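Local coordinates for protein succinate-semialdehyde dehydrogenase (NAD(P)(+)) (Marinobacter aquaeolei, PDB 3RH9) that probably oxidises succinate semialdehyde to succinate with NAD+ or NADP+, as a member of the aldehyde dehydrogenase family, at residues Glu78-Gly83 with Ile191-Val196; Val110-Gly115 with Ile164-Ser169; Val265-Asp270 with Ala425-Arg430; Arg295-Glu300 with Glu403-Ala408. All blocks are in the same frame, centred on the assembly; numbering follows the deposited sequence.

Contact 1: Glu78-Gly83 with Ile191-Val196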
loop_
_atom_site.group_PDB
_atom_site.type_symbol
_atom_site.label_atom_id
_atom_site.label_comp_id
_atom_site.label_asym_id
_atom_site.label_seq_id
_atom_site.Cartn_x
_atom_site.Cartn_y
_atom_site.Cartn_z
ATOM N N GLU A 78 20.020 7.257 -16.553
ATOM C CA GLU A 78 21.075 6.751 -17.431
ATOM C C GLU A 78 22.459 7.174 -16.954
ATOM O O GLU A 78 23.378 6.348 -16.888
ATOM C CB GLU A 78 20.840 7.191 -18.871
ATOM C CG GLU A 78 19.936 6.259 -19.662
ATOM C CD GLU A 78 19.339 6.927 -20.901
ATOM O OE1 GLU A 78 19.689 8.098 -21.207
ATOM O OE2 GLU A 78 18.503 6.274 -21.563
ATOM N N ASP A 79 22.597 8.459 -16.622
ATOM C CA ASP A 79 23.831 8.986 -16.066
ATOM C C ASP A 79 24.201 8.286 -14.749
ATOM O O ASP A 79 25.338 7.866 -14.570
ATOM C CB ASP A 79 23.739 10.504 -15.852
ATOM C CG ASP A 79 23.772 11.300 -17.156
ATOM O OD1 ASP A 79 23.950 10.693 -18.245
ATOM O OD2 ASP A 79 23.620 12.552 -17.081
ATOM N N ILE A 80 23.251 8.173 -13.827
ATOM C CA ILE A 80 23.520 7.485 -12.569
ATOM C C ILE A 80 23.938 6.030 -12.802
ATOM O O ILE A 80 24.904 5.557 -12.216
ATOM C CB ILE A 80 22.324 7.534 -11.612
ATOM C CG1 ILE A 80 22.088 8.969 -11.128
ATOM C CG2 ILE A 80 22.560 6.636 -10.429
ATOM C CD1 ILE A 80 20.732 9.194 -10.481
ATOM N N ARG A 81 23.223 5.331 -13.675
ATOM C CA ARG A 81 23.562 3.945 -13.974
ATOM C C ARG A 81 24.992 3.820 -14.495
ATOM O O ARG A 81 25.694 2.854 -14.181
ATOM C CB ARG A 81 22.575 3.344 -14.973
ATOM C CG ARG A 81 23.016 2.020 -15.570
ATOM C CD ARG A 81 23.524 2.212 -16.975
ATOM N NE ARG A 81 22.431 2.259 -17.941
ATOM C CZ ARG A 81 22.433 3.001 -19.049
ATOM N NH1 ARG A 81 23.469 3.781 -19.333
ATOM N NH2 ARG A 81 21.389 2.967 -19.872
ATOM N N ASP A 82 25.411 4.805 -15.285
ATOM C CA ASP A 82 26.759 4.857 -15.828
ATOM C C ASP A 82 27.759 5.274 -14.759
ATOM O O ASP A 82 28.860 4.731 -14.687
ATOM C CB ASP A 82 26.827 5.836 -17.007
ATOM C CG ASP A 82 26.102 5.324 -18.247
ATOM O OD1 ASP A 82 25.746 4.125 -18.273
ATOM O OD2 ASP A 82 25.887 6.121 -19.195
ATOM N N GLY A 83 27.386 6.250 -13.937
ATOM C CA GLY A 83 28.220 6.671 -12.824
ATOM C C GLY A 83 28.555 5.519 -11.880
ATOM O O GLY A 83 29.709 5.328 -11.491
ATOM N N ILE A 191 27.778 8.264 1.068
ATOM C CA ILE A 191 28.495 9.481 0.763
ATOM C C ILE A 191 29.152 9.371 -0.615
ATOM O O ILE A 191 29.063 10.292 -1.427
ATOM C CB ILE A 191 29.499 9.841 1.870
ATOM C CG1 ILE A 191 28.738 10.178 3.148
ATOM C CG2 ILE A 191 30.329 11.034 1.454
ATOM C CD1 ILE A 191 29.614 10.460 4.313
ATOM N N ALA A 192 29.774 8.225 -0.886
ATOM C CA ALA A 192 30.433 7.986 -2.169
ATOM C C ALA A 192 29.457 8.098 -3.334
ATOM O O ALA A 192 29.744 8.742 -4.347
ATOM C CB ALA A 192 31.105 6.625 -2.174
ATOM N N PHE A 193 28.303 7.464 -3.178
ATOM C CA PHE A 193 27.209 7.573 -4.132
ATOM C C PHE A 193 26.814 9.045 -4.387
ATOM O O PHE A 193 26.683 9.471 -5.540
ATOM C CB PHE A 193 26.012 6.764 -3.637
ATOM C CG PHE A 193 24.930 6.616 -4.647
ATOM C CD1 PHE A 193 25.237 6.456 -5.985
ATOM C CD2 PHE A 193 23.602 6.628 -4.262
ATOM C CE1 PHE A 193 24.225 6.313 -6.930
ATOM C CE2 PHE A 193 22.585 6.482 -5.194
ATOM C CZ PHE A 193 22.889 6.323 -6.529
ATOM N N PHE A 194 26.631 9.819 -3.320
ATOM C CA PHE A 194 26.266 11.215 -3.488
ATOM C C PHE A 194 27.383 11.988 -4.146
ATOM O O PHE A 194 27.133 12.859 -4.969
ATOM C CB PHE A 194 25.840 11.859 -2.172
ATOM C CG PHE A 194 24.370 11.801 -1.943
ATOM C CD1 PHE A 194 23.567 12.867 -2.278
ATOM C CD2 PHE A 194 23.780 10.665 -1.443
ATOM C CE1 PHE A 194 22.201 12.821 -2.083
ATOM C CE2 PHE A 194 22.410 10.615 -1.247
ATOM C CZ PHE A 194 21.621 11.695 -1.573
ATOM N N SER A 195 28.622 11.663 -3.801
ATOM C CA SER A 195 29.751 12.282 -4.478
ATOM C C SER A 195 29.680 12.021 -5.982
ATOM O O SER A 195 29.899 12.937 -6.780
ATOM C CB SER A 195 31.080 11.784 -3.920
ATOM O OG SER A 195 32.153 12.402 -4.604
ATOM N N VAL A 196 29.369 10.781 -6.369
ATOM C CA VAL A 196 29.234 10.454 -7.788
ATOM C C VAL A 196 28.062 11.180 -8.460
ATOM O O VAL A 196 28.194 11.617 -9.593
ATOM C CB VAL A 196 29.165 8.921 -8.065
ATOM C CG1 VAL A 196 28.751 8.642 -9.519
ATOM C CG2 VAL A 196 30.500 8.269 -7.784
#
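The rim of the Phe193 ring, not a face, receives Ile80: methyl CG2 lies near the ring plane and is shared between CE1 and CZ, with Ile80 CG2 3.9 Å from Phe193 CE1. The example shows how a Rossmann-like dinucleotide-binding domain adds outer helices to its core, for helix 188-197 is the helical arm of a beta-alpha-beta crossover between strands 178-181 and 207-209, and helix 70-86 packs against it. The ring is carried to this partner because Phe193 CG stands anti to the backbone N (chi1 -170°), and the two side chains cross at about a right angle. Phe117 of helix 103-123 touches both of them, while Leu168 and Leu172 of helix 162-174 pack on Phe193 and Ile80 respectively.

A second flat group lies on helix 70-86. The Arg81 guanidinium has Glu78 CA over one face and Asp82 at its edge, where NH1 forms a salt bridge with OD1, approaching that oxygen from above the carboxylate plane; Arg81 NH2 makes another with Asp118. Between 78-83 and 191-196 the closest CA atoms are those of Gly83, which presents bare backbone, and Val196, 6.4 Å apart. There Val196 CG1 rests 3.9 Å from Gly83 CA and is equally near the carbonyl carbon of that glycine.

Contact 2: Val110-Gly115 with Ile164-Ser169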
loop_
_atom_site.group_PDB
_atom_site.type_symbol
_atom_site.label_atom_id
_atom_site.label_comp_id
_atom_site.label_asym_id
_atom_site.label_seq_id
_atom_site.Cartn_x
_atom_site.Cartn_y
_atom_site.Cartn_z
ATOM N N VAL A 110 27.609 -3.115 -6.634
ATOM C CA VAL A 110 27.550 -1.884 -7.402
ATOM C C VAL A 110 26.986 -2.185 -8.782
ATOM O O VAL A 110 26.200 -1.411 -9.305
ATOM C CB VAL A 110 28.923 -1.245 -7.513
ATOM C CG1 VAL A 110 28.864 -0.075 -8.445
ATOM C CG2 VAL A 110 29.397 -0.815 -6.145
ATOM N N ASP A 111 27.361 -3.326 -9.351
ATOM C CA ASP A 111 26.843 -3.720 -10.655
ATOM C C ASP A 111 25.342 -3.918 -10.561
ATOM O O ASP A 111 24.558 -3.398 -11.367
ATOM C CB ASP A 111 27.479 -5.025 -11.118
ATOM C CG ASP A 111 28.915 -4.847 -11.581
ATOM O OD1 ASP A 111 29.371 -3.682 -11.674
ATOM O OD2 ASP A 111 29.577 -5.874 -11.862
ATOM N N TYR A 112 24.962 -4.689 -9.555
ATOM C CA TYR A 112 23.575 -4.977 -9.263
ATOM C C TYR A 112 22.729 -3.695 -9.103
ATOM O O TYR A 112 21.624 -3.592 -9.654
ATOM C CB TYR A 112 23.549 -5.805 -7.996
ATOM C CG TYR A 112 22.187 -6.159 -7.506
ATOM C CD1 TYR A 112 21.466 -7.195 -8.088
ATOM C CD2 TYR A 112 21.630 -5.485 -6.438
ATOM C CE1 TYR A 112 20.217 -7.543 -7.626
ATOM C CE2 TYR A 112 20.383 -5.823 -5.964
ATOM C CZ TYR A 112 19.682 -6.851 -6.562
ATOM O OH TYR A 112 18.436 -7.173 -6.089
ATOM N N ALA A 113 23.256 -2.733 -8.347
ATOM C CA ALA A 113 22.608 -1.437 -8.148
ATOM C C ALA A 113 22.395 -0.702 -9.468
ATOM O O ALA A 113 21.383 -0.022 -9.666
ATOM C CB ALA A 113 23.434 -0.567 -7.203
ATOM N N ALA A 114 23.363 -0.837 -10.369
ATOM C CA ALA A 114 23.329 -0.114 -11.632
ATOM C C ALA A 114 22.162 -0.559 -12.495
ATOM O O ALA A 114 21.645 0.218 -13.280
ATOM C CB ALA A 114 24.637 -0.297 -12.371
ATOM N N GLY A 115 21.756 -1.817 -12.338
ATOM C CA GLY A 115 20.758 -2.420 -13.204
ATOM C C GLY A 115 19.344 -1.978 -12.879
ATOM O O GLY A 115 18.410 -2.184 -13.666
ATOM N N ILE A 164 19.417 1.272 -1.608
ATOM C CA ILE A 164 19.090 2.609 -2.059
ATOM C C ILE A 164 18.813 2.644 -3.565
ATOM O O ILE A 164 17.982 3.421 -4.022
ATOM C CB ILE A 164 20.194 3.603 -1.709
ATOM C CG1 ILE A 164 19.671 5.034 -1.868
ATOM C CG2 ILE A 164 21.406 3.354 -2.585
ATOM C CD1 ILE A 164 18.306 5.272 -1.235
ATOM N N ALA A 165 19.496 1.789 -4.321
ATOM C CA ALA A 165 19.368 1.774 -5.779
ATOM C C ALA A 165 17.960 1.391 -6.216
ATOM O O ALA A 165 17.437 1.936 -7.190
ATOM C CB ALA A 165 20.385 0.837 -6.397
ATOM N N LYS A 166 17.358 0.447 -5.491
ATOM C CA LYS A 166 15.992 0.015 -5.763
ATOM C C LYS A 166 15.026 1.171 -5.544
ATOM O O LYS A 166 14.078 1.358 -6.301
ATOM C CB LYS A 166 15.577 -1.153 -4.857
ATOM C CG LYS A 166 16.423 -2.427 -4.975
ATOM C CD LYS A 166 16.062 -3.412 -3.860
ATOM C CE LYS A 166 16.673 -4.790 -4.086
ATOM N NZ LYS A 166 16.200 -5.818 -3.081
ATOM N N LYS A 167 15.260 1.949 -4.502
ATOM C CA LYS A 167 14.297 2.970 -4.141
ATOM C C LYS A 167 14.438 4.215 -5.000
ATOM O O LYS A 167 13.449 4.833 -5.370
ATOM C CB LYS A 167 14.411 3.332 -2.656
ATOM C CG LYS A 167 14.207 2.179 -1.706
ATOM C CD LYS A 167 14.130 2.662 -0.261
ATOM C CE LYS A 167 14.028 1.490 0.697
ATOM N NZ LYS A 167 12.805 0.683 0.444
ATOM N N LEU A 168 15.674 4.585 -5.309
ATOM C CA LEU A 168 15.936 5.876 -5.927
ATOM C C LEU A 168 15.687 5.845 -7.426
ATOM O O LEU A 168 15.202 6.810 -7.995
ATOM C CB LEU A 168 17.347 6.345 -5.613
ATOM C CG LEU A 168 17.652 7.769 -6.064
ATOM C CD1 LEU A 168 16.454 8.671 -5.798
ATOM C CD2 LEU A 168 18.933 8.311 -5.408
ATOM N N SER A 169 16.000 4.726 -8.059
ATOM C CA SER A 169 15.662 4.527 -9.460
ATOM C C SER A 169 14.162 4.683 -9.723
ATOM O O SER A 169 13.763 5.266 -10.731
ATOM C CB SER A 169 16.128 3.159 -9.924
ATOM O OG SER A 169 15.693 2.159 -9.024
#
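Helix 162-174 is the first crossover helix of the Rossmann-like core, joining the parallel strands 151-154 and 178-181, and its meeting with helix 103-123 illustrates how small residues let two helices come close. Between segments 110-115 and 164-169 the nearest CA atoms are those of Ala113 and Ala165, 5.1 Å apart, and Ala113 CB touches Ala165 CB at 3.5 Å. Beside this pair a longer arm reaches across from each helix. Tyr112 and Lys166 meet at their ends, with Tyr112 OH 3.6 Å from Lys166 CE, the methylene lying near the plane of the phenol ring at its edge. An extended chain beyond CG brings the lysine this far. This is packing against the hydroxyl; the polar partner of Tyr112 OH is the carbonyl of Pro448, to which it hydrogen-bonds. The Lys166 side chain also comes within about 4 Å of that of Glu256, the predicted active-site residue, so the contact borders the probable catalytic region. Within helix 162-174, the carbonyl oxygen of Ala165 accepts from both the amide and the hydroxyl of Ser169. Phe116 of helix 103-123 covers Lys166 and Ser169, while Ile164 and Leu168 face strand 178-181 and helix 188-197.

Contact 3: Val265-Asp270 with Ala425-Arg430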
loop_
_atom_site.group_PDB
_atom_site.type_symbol
_atom_site.label_atom_id
_atom_site.label_comp_id
_atom_site.label_asym_id
_atom_site.label_seq_id
_atom_site.Cartn_x
_atom_site.Cartn_y
_atom_site.Cartn_z
ATOM N N VAL A 265 14.258 -28.829 -0.255
ATOM C CA VAL A 265 14.878 -29.782 -1.179
ATOM C C VAL A 265 14.218 -31.164 -1.239
ATOM O O VAL A 265 14.363 -31.972 -0.331
ATOM C CB VAL A 265 16.360 -29.998 -0.847
ATOM C CG1 VAL A 265 16.982 -30.940 -1.861
ATOM C CG2 VAL A 265 17.108 -28.670 -0.799
ATOM N N PHE A 266 13.526 -31.455 -2.329
ATOM C CA PHE A 266 12.872 -32.755 -2.457
ATOM C C PHE A 266 13.821 -33.927 -2.782
ATOM O O PHE A 266 14.937 -33.718 -3.269
ATOM C CB PHE A 266 11.685 -32.673 -3.425
ATOM C CG PHE A 266 10.471 -32.057 -2.805
ATOM C CD1 PHE A 266 9.579 -32.826 -2.093
ATOM C CD2 PHE A 266 10.251 -30.696 -2.879
ATOM C CE1 PHE A 266 8.470 -32.256 -1.502
ATOM C CE2 PHE A 266 9.143 -30.122 -2.282
ATOM C CZ PHE A 266 8.255 -30.908 -1.599
ATOM N N ASP A 267 13.377 -35.147 -2.467
ATOM C CA ASP A 267 14.149 -36.370 -2.733
ATOM C C ASP A 267 14.403 -36.629 -4.220
ATOM O O ASP A 267 15.322 -37.353 -4.580
ATOM C CB ASP A 267 13.471 -37.595 -2.109
ATOM C CG ASP A 267 11.988 -37.683 -2.439
ATOM O OD1 ASP A 267 11.475 -36.787 -3.150
ATOM O OD2 ASP A 267 11.329 -38.650 -1.979
ATOM N N ASP A 268 13.584 -36.037 -5.079
ATOM C CA ASP A 268 13.795 -36.135 -6.517
ATOM C C ASP A 268 14.607 -34.950 -7.079
ATOM O O ASP A 268 14.814 -34.842 -8.279
ATOM C CB ASP A 268 12.445 -36.281 -7.245
ATOM C CG ASP A 268 11.661 -34.969 -7.308
ATOM O OD1 ASP A 268 12.169 -33.931 -6.822
ATOM O OD2 ASP A 268 10.531 -34.984 -7.853
ATOM N N ALA A 269 15.072 -34.072 -6.202
ATOM C CA ALA A 269 15.836 -32.903 -6.618
ATOM C C ALA A 269 17.242 -33.265 -7.093
ATOM O O ALA A 269 17.836 -34.204 -6.595
ATOM C CB ALA A 269 15.916 -31.900 -5.469
ATOM N N ASP A 270 17.771 -32.515 -8.056
ATOM C CA ASP A 270 19.177 -32.606 -8.429
ATOM C C ASP A 270 19.993 -32.032 -7.271
ATOM O O ASP A 270 20.040 -30.822 -7.079
ATOM C CB ASP A 270 19.402 -31.812 -9.720
ATOM C CG ASP A 270 20.886 -31.586 -10.047
ATOM O OD1 ASP A 270 21.759 -31.856 -9.198
ATOM O OD2 ASP A 270 21.179 -31.112 -11.173
ATOM N N ALA A 425 7.932 -30.870 -11.789
ATOM C CA ALA A 425 7.511 -29.520 -12.146
ATOM C C ALA A 425 6.058 -29.195 -11.775
ATOM O O ALA A 425 5.739 -28.036 -11.482
ATOM C CB ALA A 425 7.769 -29.257 -13.635
ATOM N N GLU A 426 5.176 -30.192 -11.793
ATOM C CA GLU A 426 3.804 -29.943 -11.340
ATOM C C GLU A 426 3.791 -29.713 -9.822
ATOM O O GLU A 426 3.057 -28.850 -9.318
ATOM C CB GLU A 426 2.835 -31.060 -11.767
ATOM C CG GLU A 426 2.829 -31.314 -13.280
ATOM C CD GLU A 426 1.583 -32.075 -13.794
ATOM O OE1 GLU A 426 0.914 -32.783 -12.998
ATOM O OE2 GLU A 426 1.281 -31.972 -15.011
ATOM N N ARG A 427 4.620 -30.475 -9.107
ATOM C CA ARG A 427 4.767 -30.309 -7.669
ATOM C C ARG A 427 5.417 -28.968 -7.329
ATOM O O ARG A 427 4.939 -28.243 -6.455
ATOM C CB ARG A 427 5.575 -31.457 -7.083
ATOM C CG ARG A 427 6.258 -31.142 -5.776
ATOM C CD ARG A 427 7.376 -32.120 -5.510
ATOM N NE ARG A 427 6.888 -33.331 -4.863
ATOM C CZ ARG A 427 7.501 -34.511 -4.902
ATOM N NH1 ARG A 427 8.637 -34.672 -5.579
ATOM N NH2 ARG A 427 6.958 -35.534 -4.263
ATOM N N ALA A 428 6.504 -28.640 -8.025
ATOM C CA ALA A 428 7.174 -27.348 -7.850
ATOM C C ALA A 428 6.192 -26.182 -7.966
ATOM O O ALA A 428 6.380 -25.126 -7.365
ATOM C CB ALA A 428 8.293 -27.188 -8.866
ATOM N N GLN A 429 5.144 -26.361 -8.754
ATOM C CA GLN A 429 4.251 -25.245 -9.002
ATOM C C GLN A 429 3.221 -25.117 -7.905
ATOM O O GLN A 429 2.785 -24.009 -7.585
ATOM C CB GLN A 429 3.605 -25.360 -10.373
ATOM C CG GLN A 429 4.592 -25.086 -11.493
ATOM C CD GLN A 429 3.919 -24.978 -12.840
ATOM O OE1 GLN A 429 3.674 -25.985 -13.506
ATOM N NE2 GLN A 429 3.614 -23.744 -13.255
ATOM N N ARG A 430 2.855 -26.255 -7.319
ATOM C CA ARG A 430 1.948 -26.270 -6.186
ATOM C C ARG A 430 2.649 -25.694 -4.968
ATOM O O ARG A 430 2.017 -25.069 -4.118
ATOM C CB ARG A 430 1.474 -27.687 -5.892
ATOM C CG ARG A 430 0.519 -28.275 -6.918
ATOM C CD ARG A 430 0.001 -29.628 -6.442
ATOM N NE ARG A 430 1.118 -30.521 -6.152
ATOM C CZ ARG A 430 1.519 -31.510 -6.949
ATOM N NH1 ARG A 430 0.884 -31.765 -8.088
ATOM N NH2 ARG A 430 2.557 -32.251 -6.600
#
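Arg427 reaches Phe266 and Asp268 by leaving its helix with CG anti to the backbone N (chi1 156°) and then bending at chi3 (-85°), a turn that lays the end of the chain along the phenylalanine ring. Phe266 meets it with its own CG anti to the carbonyl carbon. The ring thereby gains a long flat cover on one face: Arg427 CD sits almost on the ring normal, 3.9 Å from the centroid of Phe266, in a CH-pi contact, and the guanidinium continues past it as an offset stack, the planes only 6° apart. CZ of Arg427 is 4.5 Å from the centroid of Phe266, giving an off-centre cation-pi interaction. With its face on the ring, the guanidinium uses an edge for charge: Arg427 NH1 lies 3.0 Å from Asp268 OD2 in a salt bridge, though the carboxylate is steeply inclined to the guanidinium plane. Asp268 is itself positioned by the hydroxyl of Thr422, which hydrogen-bonds to OD1. Asp267 adds nearby negative charge, probably favouring the cation. Were Phe266 an alanine, the arginine would probably lose the surface its guanidinium lies against, so that the group could turn away from Asp268.

The aromatic and both acids belong to a type I turn, Phe266 to Ala269, which connects strand 262-265 to helix 271-283, N-capped by Asp270. Strand 417-421, the sheet neighbour of 262-265, leads into helix 425-434, and the contact joins the two exits at the C-terminal ends of these neighbouring strands, with Phe399 of strand 393-399 edge-to-face to Phe266.

Contact 4: Arg295-Glu300 with Glu403-Ala408; sequences RIFVHE and EEVIDA
Phe297 and Val405 lie alongside each other, pointing opposite ways, the valine methyl CG2 lying against the root of the aromatic side chain, 3.7 Å from Phe297 CB. Farther out along the ring, Ala408 takes over: its CB is 3.6 Å from Phe297 CE2 and close to CZ as well. Both methyl groups approach the ring obliquely, one helical turn apart. Phe297 CG is anti to the carbonyl carbon (chi1 -71°), a setting that sends the ring along the helix past both residues. These contacts illustrate a beta-alpha-beta crossover in the mixed sheet: helix 402-409 links the parallel strands 393-399 and 417-421 and passes over the strands between them, including 295-299; segment 403-408 runs antiparallel to that strand at 175°, with the axes 10.4 Å apart. A serine at Phe297 would probably open a gap beneath the helix, stripping Val405 and Ala408 of their shared apolar partner. Beside the ring, Phe297 CE1 lies over the rim of one face of the Arg295 guanidinium. The edge of that group turns to the helix, where Arg295 NH1 makes a weak, bent hydrogen bond of 3.0 Å to Ala408 O, while NH2 binds the carbonyls of Asn260 and Gly409.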
loop_
_atom_site.group_PDB
_atom_site.type_symbol
_atom_site.label_atom_id
_atom_site.label_comp_id
_atom_site.label_asym_id
_atom_site.label_seq_id
_atom_site.Cartn_x
_atom_site.Cartn_y
_atom_site.Cartn_z
ATOM N N ARG A 295 15.937 -21.462 6.902
ATOM C CA ARG A 295 15.551 -22.826 7.242
ATOM C C ARG A 295 15.742 -23.707 6.015
ATOM O O ARG A 295 15.144 -23.460 4.969
ATOM C CB ARG A 295 14.099 -22.853 7.713
ATOM C CG ARG A 295 13.914 -22.285 9.094
ATOM C CD ARG A 295 12.473 -22.078 9.411
ATOM N NE ARG A 295 11.846 -21.211 8.420
ATOM C CZ ARG A 295 10.551 -21.246 8.125
ATOM N NH1 ARG A 295 9.772 -22.110 8.752
ATOM N NH2 ARG A 295 10.039 -20.436 7.200
ATOM N N ILE A 296 16.604 -24.713 6.117
ATOM C CA ILE A 296 16.820 -25.620 4.991
ATOM C C ILE A 296 16.062 -26.910 5.236
ATOM O O ILE A 296 16.435 -27.710 6.082
ATOM C CB ILE A 296 18.315 -25.923 4.737
ATOM C CG1 ILE A 296 19.062 -24.690 4.221
ATOM C CG2 ILE A 296 18.456 -27.020 3.718
ATOM C CD1 ILE A 296 19.314 -23.657 5.255
ATOM N N PHE A 297 14.969 -27.094 4.511
ATOM C CA PHE A 297 14.185 -28.304 4.641
ATOM C C PHE A 297 14.680 -29.345 3.644
ATOM O O PHE A 297 14.679 -29.109 2.439
ATOM C CB PHE A 297 12.704 -28.016 4.408
ATOM C CG PHE A 297 12.055 -27.236 5.514
ATOM C CD1 PHE A 297 11.989 -25.852 5.458
ATOM C CD2 PHE A 297 11.497 -27.885 6.604
ATOM C CE1 PHE A 297 11.382 -25.128 6.468
ATOM C CE2 PHE A 297 10.893 -27.172 7.615
ATOM C CZ PHE A 297 10.835 -25.785 7.547
ATOM N N VAL A 298 15.113 -30.494 4.151
ATOM C CA VAL A 298 15.573 -31.564 3.285
ATOM C C VAL A 298 14.806 -32.870 3.502
ATOM O O VAL A 298 14.528 -33.278 4.634
ATOM C CB VAL A 298 17.071 -31.799 3.431
ATOM C CG1 VAL A 298 17.508 -32.912 2.498
ATOM C CG2 VAL A 298 17.813 -30.522 3.112
ATOM N N HIS A 299 14.465 -33.514 2.398
ATOM C CA HIS A 299 13.752 -34.767 2.456
ATOM C C HIS A 299 14.610 -35.879 3.073
ATOM O O HIS A 299 15.791 -36.024 2.761
ATOM C CB HIS A 299 13.288 -35.169 1.065
ATOM C CG HIS A 299 12.240 -36.226 1.078
ATOM N ND1 HIS A 299 12.541 -37.568 1.077
ATOM C CD2 HIS A 299 10.891 -36.140 1.118
ATOM C CE1 HIS A 299 11.421 -38.267 1.100
ATOM N NE2 HIS A 299 10.405 -37.425 1.124
ATOM N N GLU A 300 13.998 -36.672 3.944
ATOM C CA GLU A 300 14.736 -37.682 4.689
ATOM C C GLU A 300 15.587 -38.596 3.808
ATOM O O GLU A 300 16.656 -39.025 4.217
ATOM C CB GLU A 300 13.783 -38.495 5.574
ATOM C CG GLU A 300 13.122 -37.637 6.639
ATOM C CD GLU A 300 12.276 -38.414 7.637
ATOM O OE1 GLU A 300 12.102 -39.641 7.462
ATOM O OE2 GLU A 300 11.786 -37.777 8.605
ATOM N N GLU A 403 2.804 -31.536 1.380
ATOM C CA GLU A 403 1.921 -30.702 2.179
ATOM C C GLU A 403 2.558 -30.321 3.512
ATOM O O GLU A 403 2.463 -29.178 3.944
ATOM C CB GLU A 403 0.554 -31.366 2.383
ATOM C CG GLU A 403 0.614 -32.891 2.464
ATOM C CD GLU A 403 0.796 -33.548 1.090
ATOM O OE1 GLU A 403 0.189 -33.048 0.104
ATOM O OE2 GLU A 403 1.536 -34.561 0.998
ATOM N N GLU A 404 3.218 -31.276 4.147
ATOM C CA GLU A 404 3.898 -31.013 5.409
ATOM C C GLU A 404 4.951 -29.896 5.312
ATOM O O GLU A 404 5.027 -29.040 6.199
ATOM C CB GLU A 404 4.549 -32.292 5.934
ATOM C CG GLU A 404 5.730 -32.048 6.862
ATOM C CD GLU A 404 6.489 -33.331 7.210
ATOM O OE1 GLU A 404 6.665 -34.198 6.314
ATOM O OE2 GLU A 404 6.916 -33.463 8.383
ATOM N N VAL A 405 5.756 -29.911 4.246
ATOM C CA VAL A 405 6.845 -28.953 4.093
ATOM C C VAL A 405 6.345 -27.572 3.689
ATOM O O VAL A 405 7.001 -26.566 3.960
ATOM C CB VAL A 405 7.924 -29.435 3.089
ATOM C CG1 VAL A 405 7.465 -29.229 1.657
ATOM C CG2 VAL A 405 9.247 -28.713 3.331
ATOM N N ILE A 406 5.188 -27.522 3.033
ATOM C CA ILE A 406 4.573 -26.238 2.697
ATOM C C ILE A 406 4.013 -25.576 3.961
ATOM O O ILE A 406 4.230 -24.389 4.184
ATOM C CB ILE A 406 3.470 -26.365 1.643
ATOM C CG1 ILE A 406 4.082 -26.529 0.251
ATOM C CG2 ILE A 406 2.550 -25.149 1.692
ATOM C CD1 ILE A 406 3.081 -26.975 -0.796
ATOM N N ASP A 407 3.313 -26.334 4.801
ATOM C CA ASP A 407 2.855 -25.763 6.056
ATOM C C ASP A 407 4.069 -25.358 6.890
ATOM O O ASP A 407 4.050 -24.343 7.579
ATOM C CB ASP A 407 1.950 -26.726 6.827
ATOM C CG ASP A 407 0.575 -26.875 6.184
ATOM O OD1 ASP A 407 0.221 -26.049 5.311
ATOM O OD2 ASP A 407 -0.162 -27.823 6.536
ATOM N N ALA A 408 5.136 -26.143 6.802
ATOM C CA ALA A 408 6.313 -25.888 7.598
ATOM C C ALA A 408 6.948 -24.580 7.155
ATOM O O ALA A 408 7.359 -23.774 7.984
ATOM C CB ALA A 408 7.282 -27.029 7.472
#

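The four contacts fall into two pairs, one in each of two sheet-centred parts of the fold. Contacts 1 and 2 have centres 10 Å apart and share helix packing: Phe193 of contact 1 touches Ile164 and Leu168 of contact 2. Contacts 3 and 4, their centres 12 Å apart, are joined through the sheet, where Val265 N and Phe297 O are 2.7 Å apart, a probable hydrogen bond; Phe266 also packs on Val405. The two pairs are far apart, the centres of contacts 1 and 3 lying about 42 Å from each other, on opposite sides of the chain's centre. Contact 2 alone borders the predicted active-site residue Glu256; the other three lie away from it.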